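Local coordinates for myosin-2 (Saccharomyces cerevisiae, PDB 6IXO), which carries organelles and other cargo along polarised actin cables, binding receptor proteins on the cargo through its globular tail domain, the part that makes up this chain, at residues W104-V108 against L154-Y159. Numbering follows the deposited sequence.
Sequences WLANV and LSYNIY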
ATOM      1  N   TRP A 104      -1.638  -7.608   7.532  1.00 25.49           N
ATOM      2  CA  TRP A 104      -1.025  -6.976   8.700  1.00 25.51           C
ATOM      3  C   TRP A 104      -1.503  -5.540   8.884  1.00 31.01           C
ATOM      4  O   TRP A 104      -1.660  -5.091  10.010  1.00 29.55           O
ATOM      5  CB  TRP A 104       0.516  -7.052   8.629  1.00 25.30           C
ATOM      6  CG  TRP A 104       0.943  -8.405   9.052  1.00 26.04           C
ATOM      7  CD1 TRP A 104       1.478  -9.382   8.285  1.00 28.16           C
ATOM      8  CD2 TRP A 104       0.749  -8.972  10.354  1.00 27.97           C
ATOM      9  NE1 TRP A 104       1.669 -10.515   9.019  1.00 32.54           N
ATOM     10  CE2 TRP A 104       1.215 -10.300  10.298  1.00 32.19           C
ATOM     11  CE3 TRP A 104       0.228  -8.485  11.554  1.00 31.25           C
ATOM     12  CZ2 TRP A 104       1.187 -11.143  11.400  1.00 37.39           C
ATOM     13  CZ3 TRP A 104       0.172  -9.347  12.657  1.00 31.46           C
ATOM     14  CH2 TRP A 104       0.659 -10.649  12.568  1.00 33.79           C
ATOM     15  N   LEU A 105      -1.751  -4.816   7.794  1.00 31.44           N
ATOM     16  CA  LEU A 105      -2.360  -3.492   7.933  1.00 26.84           C
ATOM     17  C   LEU A 105      -3.706  -3.584   8.654  1.00 30.82           C
ATOM     18  O   LEU A 105      -4.029  -2.742   9.509  1.00 30.55           O
ATOM     19  CB  LEU A 105      -2.544  -2.833   6.540  1.00 24.84           C
ATOM     20  CG  LEU A 105      -1.212  -2.381   5.864  1.00 31.29           C
ATOM     21  CD1 LEU A 105      -1.483  -1.905   4.396  1.00 31.39           C
ATOM     22  CD2 LEU A 105      -0.537  -1.273   6.670  1.00 26.33           C
ATOM     23  N   ALA A 106      -4.518  -4.575   8.274  1.00 26.81           N
ATOM     24  CA  ALA A 106      -5.841  -4.732   8.898  1.00 28.68           C
ATOM     25  C   ALA A 106      -5.668  -4.982  10.409  1.00 30.97           C
ATOM     26  O   ALA A 106      -6.385  -4.405  11.257  1.00 28.41           O
ATOM     27  CB  ALA A 106      -6.586  -5.873   8.280  1.00 28.01           C
ATOM     28  N   ASN A 107      -4.712  -5.844  10.737  1.00 28.29           N
ATOM     29  CA  ASN A 107      -4.550  -6.259  12.137  1.00 33.33           C
ATOM     30  C   ASN A 107      -4.002  -5.148  13.015  1.00 31.25           C
ATOM     31  O   ASN A 107      -4.442  -4.946  14.159  1.00 29.59           O
ATOM     32  CB  ASN A 107      -3.672  -7.508  12.214  1.00 31.09           C
ATOM     33  CG  ASN A 107      -4.491  -8.750  12.062  1.00 32.83           C
ATOM     34  OD1 ASN A 107      -5.114  -9.245  13.043  1.00 32.75           O
ATOM     35  ND2 ASN A 107      -4.616  -9.220  10.818  1.00 25.34           N
ATOM     36  N   VAL A 108      -3.050  -4.402  12.481  1.00 26.94           N
ATOM     37  CA  VAL A 108      -2.484  -3.285  13.246  1.00 30.65           C
ATOM     38  C   VAL A 108      -3.534  -2.185  13.369  1.00 31.89           C
ATOM     39  O   VAL A 108      -3.656  -1.531  14.423  1.00 33.50           O
ATOM     40  CB  VAL A 108      -1.177  -2.767  12.605  1.00 30.01           C
ATOM     41  CG1 VAL A 108      -0.739  -1.464  13.252  1.00 28.32           C
ATOM     42  CG2 VAL A 108      -0.075  -3.837  12.750  1.00 29.24           C
ATOM     43  N   LEU A 154       3.761   2.086  14.650  1.00 29.24           N
ATOM     44  CA  LEU A 154       3.798   0.776  13.972  1.00 26.95           C
ATOM     45  C   LEU A 154       3.022   0.808  12.631  1.00 31.40           C
ATOM     46  O   LEU A 154       3.508   0.336  11.594  1.00 29.27           O
ATOM     47  CB  LEU A 154       3.216  -0.328  14.854  1.00 28.43           C
ATOM     48  CG  LEU A 154       3.189  -1.752  14.256  1.00 28.20           C
ATOM     49  CD1 LEU A 154       4.619  -2.237  13.903  1.00 25.38           C
ATOM     50  CD2 LEU A 154       2.556  -2.748  15.266  1.00 26.95           C
ATOM     51  N   SER A 155       1.812   1.343  12.677  1.00 27.67           N
ATOM     52  CA  SER A 155       0.969   1.445  11.479  1.00 26.00           C
ATOM     53  C   SER A 155       1.727   2.217  10.373  1.00 25.84           C
ATOM     54  O   SER A 155       1.793   1.769   9.217  1.00 24.30           O
ATOM     55  CB  SER A 155      -0.344   2.148  11.833  1.00 31.79           C
ATOM     56  OG  SER A 155      -1.247   2.191  10.724  1.00 32.60           O
ATOM     57  N   TYR A 156       2.290   3.361  10.740  1.00 25.39           N
ATOM     58  CA  TYR A 156       3.078   4.196   9.817  1.00 28.26           C
ATOM     59  C   TYR A 156       4.235   3.421   9.213  1.00 31.33           C
ATOM     60  O   TYR A 156       4.461   3.432   7.972  1.00 26.43           O
ATOM     61  CB  TYR A 156       3.605   5.415  10.563  1.00 29.02           C
ATOM     62  CG  TYR A 156       4.385   6.394   9.692  1.00 32.63           C
ATOM     63  CD1 TYR A 156       3.720   7.416   9.013  1.00 31.86           C
ATOM     64  CD2 TYR A 156       5.769   6.305   9.568  1.00 32.41           C
ATOM     65  CE1 TYR A 156       4.413   8.328   8.220  1.00 29.52           C
ATOM     66  CE2 TYR A 156       6.493   7.232   8.753  1.00 31.76           C
ATOM     67  CZ  TYR A 156       5.793   8.225   8.093  1.00 32.11           C
ATOM     68  OH  TYR A 156       6.448   9.148   7.315  1.00 30.91           O
ATOM     69  N   ASN A 157       4.981   2.759  10.092  1.00 27.21           N
ATOM     70  CA  ASN A 157       6.150   1.981   9.710  1.00 26.22           C
ATOM     71  C   ASN A 157       5.783   0.873   8.770  1.00 28.26           C
ATOM     72  O   ASN A 157       6.395   0.749   7.703  1.00 28.26           O
ATOM     73  CB  ASN A 157       6.872   1.403  10.963  1.00 25.60           C
ATOM     74  CG  ASN A 157       7.556   2.472  11.736  1.00 32.14           C
ATOM     75  OD1 ASN A 157       7.609   3.623  11.268  1.00 31.77           O
ATOM     76  ND2 ASN A 157       8.090   2.138  12.922  1.00 34.84           N
ATOM     77  N   ILE A 158       4.791   0.060   9.116  1.00 27.38           N
ATOM     78  CA  ILE A 158       4.544  -1.094   8.244  1.00 24.79           C
ATOM     79  C   ILE A 158       3.862  -0.620   6.939  1.00 28.13           C
ATOM     80  O   ILE A 158       4.041  -1.236   5.892  1.00 25.62           O
ATOM     81  CB  ILE A 158       3.709  -2.231   8.925  1.00 27.02           C
ATOM     82  CG1 ILE A 158       2.307  -1.784   9.355  1.00 25.08           C
ATOM     83  CG2 ILE A 158       4.508  -2.851  10.058  1.00 27.49           C
ATOM     84  CD1 ILE A 158       1.356  -2.991   9.441  1.00 22.12           C
ATOM     85  N   TYR A 159       3.149   0.494   6.987  1.00 22.22           N
ATOM     86  CA  TYR A 159       2.544   1.022   5.745  1.00 25.70           C
ATOM     87  C   TYR A 159       3.692   1.416   4.773  1.00 25.54           C
ATOM     88  O   TYR A 159       3.665   1.085   3.564  1.00 24.75           O
ATOM     89  CB  TYR A 159       1.664   2.231   6.035  1.00 24.26           C
ATOM     90  CG  TYR A 159       1.065   2.783   4.736  1.00 24.78           C
ATOM     91  CD1 TYR A 159      -0.053   2.189   4.188  1.00 23.00           C
ATOM     92  CD2 TYR A 159       1.620   3.879   4.091  1.00 28.33           C
ATOM     93  CE1 TYR A 159      -0.635   2.661   2.979  1.00 22.88           C
ATOM     94  CE2 TYR A 159       1.072   4.381   2.865  1.00 24.22           C
ATOM     95  CZ  TYR A 159      -0.036   3.760   2.326  1.00 25.74           C
ATOM     96  OH  TYR A 159      -0.634   4.246   1.178  1.00 27.30           O
TER
HETATM   97  O   HOH W   1      -2.177  -0.281  10.189  1.00 41.90           O
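The CD1 methyl of I158 reaches between W104, L105 and V108, and the distances identify it as the centre of the apolar contact: 3.7 Å from V108 CG2 and 3.8 Å from L105 CD2. I158 CD1 also lies 3.7 Å from the backbone O of W104, an oxygen already used by V108 N within its own helix. The torsions explain this reach. CG1 of I158 sits between the backbone N and the carbonyl carbon (chi1 61°), and the extended chain beyond it carries CD1 across to the other helix. V108 divides its two methyls: CG2 also meets L154 CD2 at 3.8 Å, whereas CG1, anti to the backbone N, rests on the S155 backbone, 3.8 Å from its CA. L105 CD2 additionally approaches the Y159 ring at its edge, near the ring plane.

The segment axes run antiparallel at 173° and come within 10.0 Å; here, in the all-helical cargo-binding tail, helices 97-124 and 134-180 lie side by side. V89 of helix 71-90 also touches I158, while A228 and V229 of helix 223-247 touch Y159.

The polar link is indirect: one water donates to L105 O (3.2 Å) and to S155 OG (2.7 Å). That buried hydroxyl is hydrogen-bonded to D379 OD2 as well, which links helix 134-180 to the chain at D379; P380, next along, touches Y159.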